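Local coordinates for uncharacterized protein (Chaetomium thermophilum, PDB 3LPZ) that probably acts as the Get4 component of the Get pathway, binding Get5 and serving as an alpha-solenoid scaffold in the biogenesis of tail-anchored proteins, at residues Leu100-Leu104 and Phe117-Met121; Gly143-Val147 and Lys157-Leu161; Ala206-Tyr210 and Ile248-Leu252; Leu198-Val203 and Leu287-Tyr292; Gly223-Gln227 and Ile238-Leu242. The contacts are given in a common frame with arbitrary orientation. Residue numbers count along the deposited sequence, not the author numbering.

All five contacts fall within one alpha-solenoid. Contacts 1 and 3 are buried helix-helix interfaces: contact 1 is purely apolar, whereas contact 3 adds a Y210-S249 hydroxyl pair and a bridging water. Contacts 2 and 4 are partly buried, each with one segment at or near the end of a helix, where water or a backbone carbonyl joins the apolar packing. Contact 5, at the surface, joins two loop segments through backbone hydrogen bonds and is nested inside the loop closed by contact 3, between helices 203-220 and 243-256. Helices 112-128 and 136-148 link contacts 1 and 2, which touch at L104 and L145; contacts 3 and 4 touch through A206 and L198.

Contact 1: Leu100-Leu104 and Phe117-Met121; sequences LLGCL and FVKEM
Helical segments L100-L104 and F117-M121 run nearly antiparallel: their axes make an angle of 167° and approach to 11.5 Å. The register is fixed by L100 facing M121 (CA to CA 7.4 Å) and L104 facing V118 (CA to CA 7.8 Å). F117, with chi1 t, inserts its ring between the helices. Its CZ lies 3.8 Å from L100 CD2 and 4.0 Å from C103 CB, and its CE2 is 4.0 Å from L104 CB; L100 O sits at the ring edge, 3.6 Å from F117 CZ. V118 places CG2 3.6 Å from CD1 of L104, whose t,p rotamer carries that methyl across. M121 is t,t,p: CG packs 3.9 Å from L100 CD1, and the p chi3 turns CE to 4.3 Å from L104 CD2. Helix 71-88 adds side chains to L100 and F117, and helix 136-148 covers L104 and M121. Such layered, near-antiparallel helix packing through apolar side chains is characteristic of an alpha-solenoid.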
# COMPACT_ATOMS: atom_id res chain seq x y z
N LEU A 100 5.27 6.88 16.98
CA LEU A 100 4.16 7.15 16.05
C LEU A 100 3.21 5.94 15.96
O LEU A 100 1.98 6.12 15.95
CB LEU A 100 4.67 7.60 14.67
CG LEU A 100 5.40 8.95 14.70
CD1 LEU A 100 6.07 9.24 13.34
CD2 LEU A 100 4.45 10.11 15.03
N LEU A 101 3.78 4.73 15.94
CA LEU A 101 2.95 3.50 15.94
C LEU A 101 2.20 3.35 17.25
O LEU A 101 1.07 2.87 17.27
CB LEU A 101 3.81 2.24 15.66
CG LEU A 101 4.40 2.18 14.26
CD1 LEU A 101 5.40 1.04 14.19
CD2 LEU A 101 3.29 1.99 13.18
N GLY A 102 2.82 3.76 18.36
CA GLY A 102 2.13 3.73 19.65
C GLY A 102 0.89 4.62 19.63
O GLY A 102 -0.17 4.25 20.19
N CYS A 103 0.99 5.80 19.01
CA CYS A 103 -0.19 6.68 18.86
C CYS A 103 -1.23 6.08 17.91
O CYS A 103 -2.44 6.01 18.23
CB CYS A 103 0.21 8.08 18.38
SG CYS A 103 1.22 9.02 19.56
N LEU A 104 -0.75 5.64 16.75
CA LEU A 104 -1.60 5.10 15.67
C LEU A 104 -2.57 4.03 16.17
O LEU A 104 -3.78 4.06 15.86
CB LEU A 104 -0.73 4.48 14.56
CG LEU A 104 -1.48 3.94 13.32
CD1 LEU A 104 -2.26 5.06 12.65
CD2 LEU A 104 -0.52 3.26 12.29
N PHE A 117 -3.61 12.39 10.93
CA PHE A 117 -2.40 11.84 11.55
C PHE A 117 -1.66 10.93 10.57
O PHE A 117 -0.44 11.05 10.41
CB PHE A 117 -2.72 11.09 12.84
CG PHE A 117 -1.53 10.45 13.47
CD1 PHE A 117 -0.51 11.22 14.05
CD2 PHE A 117 -1.38 9.05 13.43
CE1 PHE A 117 0.63 10.61 14.64
CE2 PHE A 117 -0.23 8.44 14.00
CZ PHE A 117 0.76 9.23 14.61
N VAL A 118 -2.39 10.04 9.90
CA VAL A 118 -1.77 9.08 8.98
C VAL A 118 -1.11 9.81 7.83
O VAL A 118 0.04 9.51 7.47
CB VAL A 118 -2.77 7.97 8.48
CG1 VAL A 118 -2.23 7.25 7.20
CG2 VAL A 118 -3.05 6.95 9.63
N LYS A 119 -1.83 10.77 7.25
CA LYS A 119 -1.28 11.60 6.20
C LYS A 119 0.01 12.31 6.63
O LYS A 119 1.02 12.28 5.90
CB LYS A 119 -2.32 12.61 5.75
CG LYS A 119 -2.07 13.23 4.40
CD LYS A 119 -1.28 14.54 4.49
CE LYS A 119 -1.28 15.26 3.12
NZ LYS A 119 0.08 15.81 2.80
N GLU A 120 -0.01 12.95 7.80
CA GLU A 120 1.16 13.71 8.27
C GLU A 120 2.35 12.81 8.52
O GLU A 120 3.48 13.13 8.11
CB GLU A 120 0.83 14.55 9.52
CG GLU A 120 -0.23 15.66 9.26
CD GLU A 120 0.23 16.76 8.29
OE1 GLU A 120 1.45 16.98 8.09
OE2 GLU A 120 -0.64 17.41 7.71
N MET A 121 2.11 11.69 9.21
CA MET A 121 3.13 10.74 9.62
C MET A 121 3.85 10.16 8.37
O MET A 121 5.09 10.11 8.30
CB MET A 121 2.44 9.64 10.46
CG MET A 121 3.26 8.41 10.81
SD MET A 121 2.25 7.06 11.50
CE MET A 121 1.49 6.30 10.06

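Contact 2: Gly143-Val147 and Lys157-Leu161; sequences GTLYV and KHLVL
H158, L159 and G143 supply most of the buried surface where helix 136-148 meets the C-terminal part of helix 152-159. The closest CA atoms, those of G143 and H158, are 5.1 Å apart. G143 CA lies 3.9 Å from H158 CB and 4.0 Å from L159 CG. An ideal CB on G143 would come 2.7 Å from L159 CG, a clash, so the missing side chain permits this close approach. L159 (m,t) directs its end toward G143-V147: CD1 is 3.9 Å from V147 CG2, and CD2 is 4.3 Å from T144 N. H158, with chi1 -69° and chi2 -78°, brings CD2 to 3.6 Å from CE2 of Y146. The rings are oblique, with centroids 5.5 Å apart and planes at 62°. A water joins their polar ends, 2.7 Å from H158 NE2 and 2.9 Å from Y146 OH, while H158 ND1 hydrogen-bonds to H139. L161 N bonds to H158 O at 3.0 Å. Y197 OH bonds to L159 O, and V169 of helix 166-179 touches the L159 side chain. This close packing of chain-adjacent helices, joined by a short connection, is consistent with the alpha-hairpin repeat of a TPR-clan solenoid.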
# COMPACT_ATOMS: atom_id res chain seq x y z
N GLY A 143 -1.50 -0.31 6.48
CA GLY A 143 -2.15 -1.24 5.57
C GLY A 143 -2.84 -2.37 6.32
O GLY A 143 -3.99 -2.71 5.99
N THR A 144 -2.19 -2.92 7.35
CA THR A 144 -2.82 -4.00 8.13
C THR A 144 -4.04 -3.51 8.94
O THR A 144 -5.04 -4.24 9.08
CB THR A 144 -1.87 -4.76 9.06
OG1 THR A 144 -1.48 -3.89 10.15
CG2 THR A 144 -0.64 -5.21 8.28
N LEU A 145 -3.95 -2.30 9.46
CA LEU A 145 -5.08 -1.70 10.14
C LEU A 145 -6.28 -1.54 9.19
O LEU A 145 -7.40 -1.88 9.56
CB LEU A 145 -4.68 -0.34 10.75
CG LEU A 145 -4.38 -0.20 12.25
CD1 LEU A 145 -3.96 -1.49 13.00
CD2 LEU A 145 -3.39 0.94 12.49
N TYR A 146 -6.04 -1.03 7.99
CA TYR A 146 -7.11 -0.91 6.99
C TYR A 146 -7.74 -2.27 6.63
O TYR A 146 -8.98 -2.36 6.54
CB TYR A 146 -6.67 -0.16 5.72
CG TYR A 146 -6.39 1.32 5.90
CD1 TYR A 146 -6.87 2.03 7.01
CD2 TYR A 146 -5.66 2.03 4.95
CE1 TYR A 146 -6.60 3.42 7.17
CE2 TYR A 146 -5.39 3.41 5.10
CZ TYR A 146 -5.87 4.08 6.20
OH TYR A 146 -5.59 5.43 6.32
N VAL A 147 -6.92 -3.30 6.44
CA VAL A 147 -7.43 -4.67 6.31
C VAL A 147 -8.36 -5.10 7.46
O VAL A 147 -9.47 -5.58 7.19
CB VAL A 147 -6.31 -5.72 6.14
CG1 VAL A 147 -6.90 -7.19 6.18
CG2 VAL A 147 -5.53 -5.46 4.84
N LYS A 157 -3.19 0.41 -1.39
CA LYS A 157 -2.24 1.49 -1.64
C LYS A 157 -1.05 1.53 -0.68
O LYS A 157 0.05 1.88 -1.10
CB LYS A 157 -2.96 2.86 -1.68
CG LYS A 157 -3.94 2.98 -2.85
CD LYS A 157 -4.89 4.17 -2.67
CE LYS A 157 -5.92 4.23 -3.80
NZ LYS A 157 -6.60 5.55 -3.78
N HIS A 158 -1.26 1.17 0.59
CA HIS A 158 -0.15 1.10 1.55
C HIS A 158 0.64 -0.21 1.47
O HIS A 158 1.88 -0.18 1.47
CB HIS A 158 -0.67 1.31 2.96
CG HIS A 158 -1.14 2.71 3.20
ND1 HIS A 158 -0.27 3.75 3.44
CD2 HIS A 158 -2.39 3.25 3.19
CE1 HIS A 158 -0.96 4.87 3.60
NE2 HIS A 158 -2.25 4.59 3.45
N LEU A 159 -0.07 -1.33 1.34
CA LEU A 159 0.63 -2.64 1.34
C LEU A 159 1.60 -2.82 0.18
O LEU A 159 2.61 -3.50 0.34
CB LEU A 159 -0.36 -3.81 1.43
CG LEU A 159 -1.06 -3.89 2.81
CD1 LEU A 159 -2.29 -4.78 2.73
CD2 LEU A 159 -0.07 -4.37 3.95
N VAL A 160 1.30 -2.23 -0.98
CA VAL A 160 2.21 -2.33 -2.13
C VAL A 160 3.54 -1.60 -1.90
O VAL A 160 4.56 -1.89 -2.57
CB VAL A 160 1.55 -1.89 -3.49
CG1 VAL A 160 0.40 -2.82 -3.82
CG2 VAL A 160 1.12 -0.39 -3.49
N LEU A 161 3.52 -0.69 -0.93
CA LEU A 161 4.68 0.07 -0.49
C LEU A 161 5.27 -0.41 0.84
O LEU A 161 6.07 0.30 1.45
CB LEU A 161 4.31 1.56 -0.38
CG LEU A 161 3.85 2.22 -1.71
CD1 LEU A 161 3.38 3.66 -1.46
CD2 LEU A 161 4.98 2.15 -2.78
O HOH W 1 -4.18 6.48 3.96

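Contact 3: Ala206-Tyr210 and Ile248-Leu252; sequences ANTAY and ISMLL
This is a buried helix-helix contact between helix 203-220 and helix 243-256, combining an apolar centre with polar bridges. Segments A206-Y210 and I248-L252 are both helical and roughly antiparallel, with a signed crossing angle of -152° and axes 11.2 Å apart at closest approach. N207 is opposite L252 (CA to CA 7.3 Å) and Y210 opposite S249 (CA to CA 7.9 Å). L252 (m,t) fills the centre: its CD1 lies 3.5 Å from Y210 CB, while its CD2 is 3.9 Å from A206 CB and 3.7 Å from N207 OD1. Y210 has chi1 t and spans the gap, with CD1 4.3 Å from I248 CG2 and OH 2.5 Å from S249 OG, a short hydrogen bond in which either hydroxyl could donate. Both hydroxyls have further partners in R237: Y210 OH pairs with its N and S249 OG with its O, so the tie extends to the strand before helix 243-256. Across the other end, a water donates to N207 OD1 (3.1 Å) and to L252 O (2.5 Å). A206 and Y210 also touch helix 186-199, which places this interface within the stacked helices of an alpha-solenoid.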
# COMPACT_ATOMS: atom_id res chain seq x y z
N ALA A 206 5.82 -9.76 -5.67
CA ALA A 206 4.83 -10.27 -6.63
C ALA A 206 4.77 -11.80 -6.51
O ALA A 206 3.67 -12.39 -6.46
CB ALA A 206 5.22 -9.88 -8.04
N ASN A 207 5.95 -12.42 -6.44
CA ASN A 207 6.06 -13.87 -6.26
C ASN A 207 5.42 -14.36 -4.99
O ASN A 207 4.68 -15.35 -4.99
CB ASN A 207 7.52 -14.34 -6.30
CG ASN A 207 8.12 -14.27 -7.70
OD1 ASN A 207 7.40 -14.27 -8.70
ND2 ASN A 207 9.46 -14.23 -7.77
N THR A 208 5.73 -13.66 -3.89
CA THR A 208 5.16 -14.03 -2.60
C THR A 208 3.62 -13.91 -2.63
O THR A 208 2.92 -14.83 -2.19
CB THR A 208 5.78 -13.16 -1.45
OG1 THR A 208 7.19 -13.43 -1.37
CG2 THR A 208 5.13 -13.46 -0.08
N ALA A 209 3.10 -12.78 -3.11
CA ALA A 209 1.64 -12.61 -3.16
C ALA A 209 0.98 -13.72 -3.99
O ALA A 209 -0.01 -14.31 -3.60
CB ALA A 209 1.26 -11.23 -3.72
N TYR A 210 1.58 -14.04 -5.13
CA TYR A 210 1.09 -15.11 -5.98
C TYR A 210 1.07 -16.47 -5.24
O TYR A 210 0.08 -17.21 -5.26
CB TYR A 210 1.98 -15.20 -7.21
CG TYR A 210 1.78 -16.46 -7.99
CD1 TYR A 210 0.71 -16.59 -8.88
CD2 TYR A 210 2.66 -17.55 -7.83
CE1 TYR A 210 0.51 -17.77 -9.59
CE2 TYR A 210 2.46 -18.73 -8.55
CZ TYR A 210 1.38 -18.82 -9.43
OH TYR A 210 1.20 -20.00 -10.14
N ILE A 248 -1.23 -15.19 -15.51
CA ILE A 248 -0.46 -14.59 -14.41
C ILE A 248 0.76 -15.43 -14.01
O ILE A 248 1.86 -14.89 -13.89
CB ILE A 248 -1.34 -14.31 -13.17
CG1 ILE A 248 -2.42 -13.27 -13.48
CG2 ILE A 248 -0.45 -13.89 -11.97
CD1 ILE A 248 -3.55 -13.26 -12.41
N SER A 249 0.57 -16.74 -13.79
CA SER A 249 1.70 -17.62 -13.44
C SER A 249 2.81 -17.57 -14.48
O SER A 249 3.96 -17.48 -14.11
CB SER A 249 1.28 -19.09 -13.30
OG SER A 249 0.24 -19.24 -12.36
N MET A 250 2.46 -17.67 -15.76
CA MET A 250 3.47 -17.63 -16.83
C MET A 250 4.08 -16.23 -17.03
O MET A 250 5.24 -16.10 -17.40
CB MET A 250 2.88 -18.13 -18.16
CG MET A 250 2.25 -19.48 -18.10
SD MET A 250 3.45 -20.75 -17.73
CE MET A 250 4.44 -20.75 -19.21
N LEU A 251 3.29 -15.19 -16.81
CA LEU A 251 3.82 -13.84 -16.84
C LEU A 251 4.91 -13.70 -15.77
O LEU A 251 6.00 -13.19 -16.05
CB LEU A 251 2.71 -12.81 -16.62
CG LEU A 251 3.13 -11.33 -16.51
CD1 LEU A 251 3.82 -10.89 -17.79
CD2 LEU A 251 1.92 -10.41 -16.19
N LEU A 252 4.63 -14.17 -14.55
CA LEU A 252 5.67 -14.18 -13.51
C LEU A 252 6.92 -14.97 -13.89
O LEU A 252 8.06 -14.53 -13.60
CB LEU A 252 5.12 -14.70 -12.18
CG LEU A 252 4.24 -13.72 -11.39
CD1 LEU A 252 3.64 -14.44 -10.17
CD2 LEU A 252 5.00 -12.46 -10.94
O HOH W 2 9.01 -13.81 -11.36

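Contact 4: Leu198-Val203 and Leu287-Tyr292; sequences LLVANV and LIAEMY
The carboxyl end of helix 186-199 packs against helix 282-293, with L199 facing I288 (CA to CA 6.5 Å) and A201 facing M291 (CA to CA 8.0 Å). Segment L198-V203 leaves the helix at V200 and closes it with a Schellman motif: A201 is C-prime, with phi/psi of 61/39°, A201 N bonds to L198 O at 2.9 Å, and N202 N bonds to Y197 O. N202 then stands at the N-cap of the next helix, its OD1 capping A205 N.

Y292 (chi1 -62°, chi2 -81°) stretches to this turn; its OH donates to L198 O at 2.6 Å and lies 3.3 Å from A201 CA. Its CE1 is 3.7 Å from CG2 of V203, which has chi1 t. M291 uses an m,t,p rotamer, bringing CE to 3.4 Å from L199 O, 3.6 Å from L198 O and 4.0 Å from A201 CB. L199 is m,t: its CA-to-CB bond points away, yet CD2 returns to 3.6 Å from L287 CB and 3.9 Å from I288 CG1. L198 and I288, both m,t, meet through their CD1 atoms at 4.0 Å. The chemistry implies that one tyrosine hydroxyl shares the L198 carbonyl with the A201 amide, tying the Schellman turn to a distant helix, while aliphatic side chains, the M291 methyl and the Y292 ring pack around it.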
# COMPACT_ATOMS: atom_id res chain seq x y z
N LEU A 198 4.66 -5.91 -9.27
CA LEU A 198 5.45 -5.82 -10.50
C LEU A 198 5.60 -4.35 -10.94
O LEU A 198 6.69 -3.93 -11.32
CB LEU A 198 4.83 -6.64 -11.65
CG LEU A 198 4.89 -8.16 -11.51
CD1 LEU A 198 4.24 -8.84 -12.74
CD2 LEU A 198 6.34 -8.64 -11.27
N LEU A 199 4.52 -3.57 -10.85
CA LEU A 199 4.56 -2.15 -11.22
C LEU A 199 5.51 -1.28 -10.38
O LEU A 199 5.98 -0.25 -10.86
CB LEU A 199 3.15 -1.54 -11.20
CG LEU A 199 2.18 -2.07 -12.27
CD1 LEU A 199 0.77 -1.45 -12.06
CD2 LEU A 199 2.69 -1.79 -13.67
N VAL A 200 5.77 -1.65 -9.13
CA VAL A 200 6.75 -0.91 -8.30
C VAL A 200 8.07 -1.68 -8.26
O VAL A 200 8.86 -1.53 -7.33
CB VAL A 200 6.21 -0.60 -6.87
CG1 VAL A 200 5.01 0.35 -6.97
CG2 VAL A 200 5.82 -1.90 -6.11
N ALA A 201 8.27 -2.54 -9.26
CA ALA A 201 9.55 -3.22 -9.50
C ALA A 201 9.96 -4.10 -8.33
O ALA A 201 11.14 -4.17 -7.96
CB ALA A 201 10.65 -2.17 -9.83
N ASN A 202 8.98 -4.78 -7.72
CA ASN A 202 9.24 -5.66 -6.61
C ASN A 202 8.77 -7.08 -6.99
O ASN A 202 7.69 -7.50 -6.62
CB ASN A 202 8.50 -5.16 -5.37
CG ASN A 202 9.01 -5.81 -4.08
OD1 ASN A 202 9.67 -6.84 -4.13
ND2 ASN A 202 8.69 -5.22 -2.93
N VAL A 203 9.60 -7.76 -7.76
CA VAL A 203 9.31 -9.09 -8.24
C VAL A 203 9.20 -10.08 -7.09
O VAL A 203 8.34 -10.93 -7.11
CB VAL A 203 10.38 -9.55 -9.29
CG1 VAL A 203 10.05 -10.95 -9.85
CG2 VAL A 203 10.40 -8.56 -10.44
N LEU A 287 2.72 -1.12 -18.93
CA LEU A 287 3.85 -0.71 -18.07
C LEU A 287 4.78 -1.88 -17.78
O LEU A 287 6.01 -1.72 -17.81
CB LEU A 287 3.37 -0.05 -16.77
CG LEU A 287 3.04 1.43 -16.89
CD1 LEU A 287 2.39 1.93 -15.62
CD2 LEU A 287 4.29 2.28 -17.19
N ILE A 288 4.19 -3.05 -17.54
CA ILE A 288 4.95 -4.27 -17.34
C ILE A 288 5.76 -4.68 -18.59
O ILE A 288 6.93 -5.03 -18.48
CB ILE A 288 4.01 -5.43 -16.86
CG1 ILE A 288 3.62 -5.19 -15.38
CG2 ILE A 288 4.66 -6.82 -17.07
CD1 ILE A 288 2.45 -6.04 -14.88
N ALA A 289 5.14 -4.64 -19.78
CA ALA A 289 5.85 -4.87 -21.05
C ALA A 289 7.03 -3.91 -21.25
O ALA A 289 8.09 -4.32 -21.74
CB ALA A 289 4.90 -4.78 -22.28
N GLU A 290 6.84 -2.65 -20.89
CA GLU A 290 7.96 -1.70 -20.91
C GLU A 290 9.04 -2.01 -19.87
O GLU A 290 10.22 -2.09 -20.22
CB GLU A 290 7.44 -0.27 -20.77
CG GLU A 290 8.49 0.82 -21.01
CD GLU A 290 7.89 2.21 -20.86
OE1 GLU A 290 7.80 2.73 -19.73
OE2 GLU A 290 7.47 2.79 -21.88
N MET A 291 8.63 -2.23 -18.62
CA MET A 291 9.58 -2.43 -17.51
C MET A 291 10.43 -3.69 -17.63
O MET A 291 11.63 -3.67 -17.36
CB MET A 291 8.83 -2.47 -16.18
CG MET A 291 8.18 -1.17 -15.80
SD MET A 291 7.17 -1.34 -14.33
CE MET A 291 8.42 -1.26 -13.05
N TYR A 292 9.81 -4.80 -18.04
CA TYR A 292 10.47 -6.11 -17.99
C TYR A 292 10.89 -6.67 -19.33
O TYR A 292 11.71 -7.60 -19.41
CB TYR A 292 9.57 -7.12 -17.25
CG TYR A 292 9.32 -6.71 -15.82
CD1 TYR A 292 10.26 -6.97 -14.83
CD2 TYR A 292 8.16 -5.99 -15.46
CE1 TYR A 292 10.06 -6.56 -13.49
CE2 TYR A 292 7.95 -5.57 -14.12
CZ TYR A 292 8.91 -5.85 -13.15
OH TYR A 292 8.70 -5.44 -11.84

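Contact 5: Gly223-Gln227 and Ile238-Leu242; sequences GLTVQ and IFPSL
A two-stranded antiparallel sheet, 227-228 with 237-238, joins the two segments in the excursion between helices 203-220 and 243-256. Its end pair, Q227 and I238, is a hydrogen-bonded pair with CA atoms 5.0 Å apart, and V226 faces F239 at 4.8 Å between CA atoms. The segments are otherwise irregular, and F239 to L242 make a type I turn in which L242 N bonds to F239 O at 2.9 Å.

The backbone bonds are Q227 N to I238 O (2.9 Å, 157° at the hydrogen) and I238 N to Q227 O (2.8 Å, 171°). A CA-H...O contact accompanies them, V226 CA lying 3.3 Å from I238 O with 144° at the hydrogen. F239 N bonds instead to N246 OD1 of helix 243-256.

Apolar contacts centre on F239 (chi1 -62°, chi2 -87°). Its CE1 is 3.5 Å from CG2 of V226 (chi1 59°), and its CD1 is 3.7 Å from CD2 of L224, whose t,p rotamer also sets CD2 4.2 Å from L242 CD1. L217 of helix 203-220 touches L224, F239 and L242, so this patch rests on the preceding helix. On the exposed side, P240 CG lies 3.9 Å from T225 CG2.

A water also bridges the two segments, donating to T225 O at 2.8 Å and accepting from S241 N at 2.9 Å.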
# COMPACT_ATOMS: atom_id res chain seq x y z
N GLY A 223 -11.08 -29.68 -4.22
CA GLY A 223 -11.51 -30.33 -5.47
C GLY A 223 -10.98 -29.68 -6.75
O GLY A 223 -11.07 -30.28 -7.84
N LEU A 224 -10.42 -28.47 -6.63
CA LEU A 224 -10.03 -27.68 -7.79
C LEU A 224 -8.77 -28.24 -8.45
O LEU A 224 -7.71 -28.28 -7.82
CB LEU A 224 -9.81 -26.20 -7.37
CG LEU A 224 -9.37 -25.19 -8.46
CD1 LEU A 224 -10.49 -24.97 -9.47
CD2 LEU A 224 -8.99 -23.85 -7.84
N THR A 225 -8.88 -28.65 -9.72
CA THR A 225 -7.76 -29.27 -10.43
C THR A 225 -6.58 -28.31 -10.45
O THR A 225 -6.73 -27.13 -10.79
CB THR A 225 -8.13 -29.70 -11.83
OG1 THR A 225 -9.27 -30.55 -11.74
CG2 THR A 225 -6.95 -30.44 -12.56
N VAL A 226 -5.43 -28.83 -10.05
CA VAL A 226 -4.22 -28.03 -9.97
C VAL A 226 -2.99 -28.88 -10.28
O VAL A 226 -2.93 -30.06 -9.92
CB VAL A 226 -4.10 -27.30 -8.58
CG1 VAL A 226 -4.09 -28.32 -7.40
CG2 VAL A 226 -2.86 -26.40 -8.54
N GLN A 227 -2.04 -28.26 -10.97
CA GLN A 227 -0.78 -28.89 -11.33
C GLN A 227 0.37 -27.98 -10.90
O GLN A 227 0.21 -26.76 -10.82
CB GLN A 227 -0.71 -29.11 -12.84
CG GLN A 227 -1.75 -30.11 -13.30
CD GLN A 227 -2.00 -30.06 -14.78
OE1 GLN A 227 -1.73 -29.06 -15.44
NE2 GLN A 227 -2.55 -31.15 -15.31
N ILE A 238 -0.63 -24.35 -12.00
CA ILE A 238 -1.49 -24.26 -13.16
C ILE A 238 -2.88 -24.78 -12.79
O ILE A 238 -3.02 -25.87 -12.21
CB ILE A 238 -0.88 -25.10 -14.34
CG1 ILE A 238 0.47 -24.49 -14.74
CG2 ILE A 238 -1.88 -25.24 -15.53
CD1 ILE A 238 0.39 -23.00 -15.35
N PHE A 239 -3.89 -23.99 -13.12
CA PHE A 239 -5.29 -24.34 -12.89
C PHE A 239 -6.01 -24.43 -14.22
O PHE A 239 -6.37 -23.40 -14.78
CB PHE A 239 -5.97 -23.26 -12.04
CG PHE A 239 -5.36 -23.09 -10.69
CD1 PHE A 239 -5.79 -23.89 -9.61
CD2 PHE A 239 -4.36 -22.16 -10.47
CE1 PHE A 239 -5.21 -23.76 -8.36
CE2 PHE A 239 -3.75 -22.02 -9.19
CZ PHE A 239 -4.19 -22.81 -8.14
N PRO A 240 -6.28 -25.65 -14.71
CA PRO A 240 -6.92 -25.79 -16.02
C PRO A 240 -8.22 -25.03 -16.15
O PRO A 240 -8.52 -24.55 -17.25
CB PRO A 240 -7.16 -27.30 -16.14
CG PRO A 240 -6.02 -27.89 -15.33
CD PRO A 240 -5.96 -26.97 -14.11
N SER A 241 -8.98 -24.86 -15.07
CA SER A 241 -10.27 -24.17 -15.18
C SER A 241 -10.16 -22.66 -15.05
O SER A 241 -11.17 -21.97 -15.12
CB SER A 241 -11.24 -24.67 -14.12
OG SER A 241 -10.73 -24.34 -12.84
N LEU A 242 -8.95 -22.14 -14.82
CA LEU A 242 -8.78 -20.70 -14.59
C LEU A 242 -7.66 -20.15 -15.50
O LEU A 242 -6.56 -19.85 -15.04
CB LEU A 242 -8.50 -20.42 -13.11
CG LEU A 242 -9.61 -20.80 -12.10
CD1 LEU A 242 -9.09 -20.77 -10.66
CD2 LEU A 242 -10.85 -19.89 -12.23
O HOH W 3 -8.69 -25.87 -12.42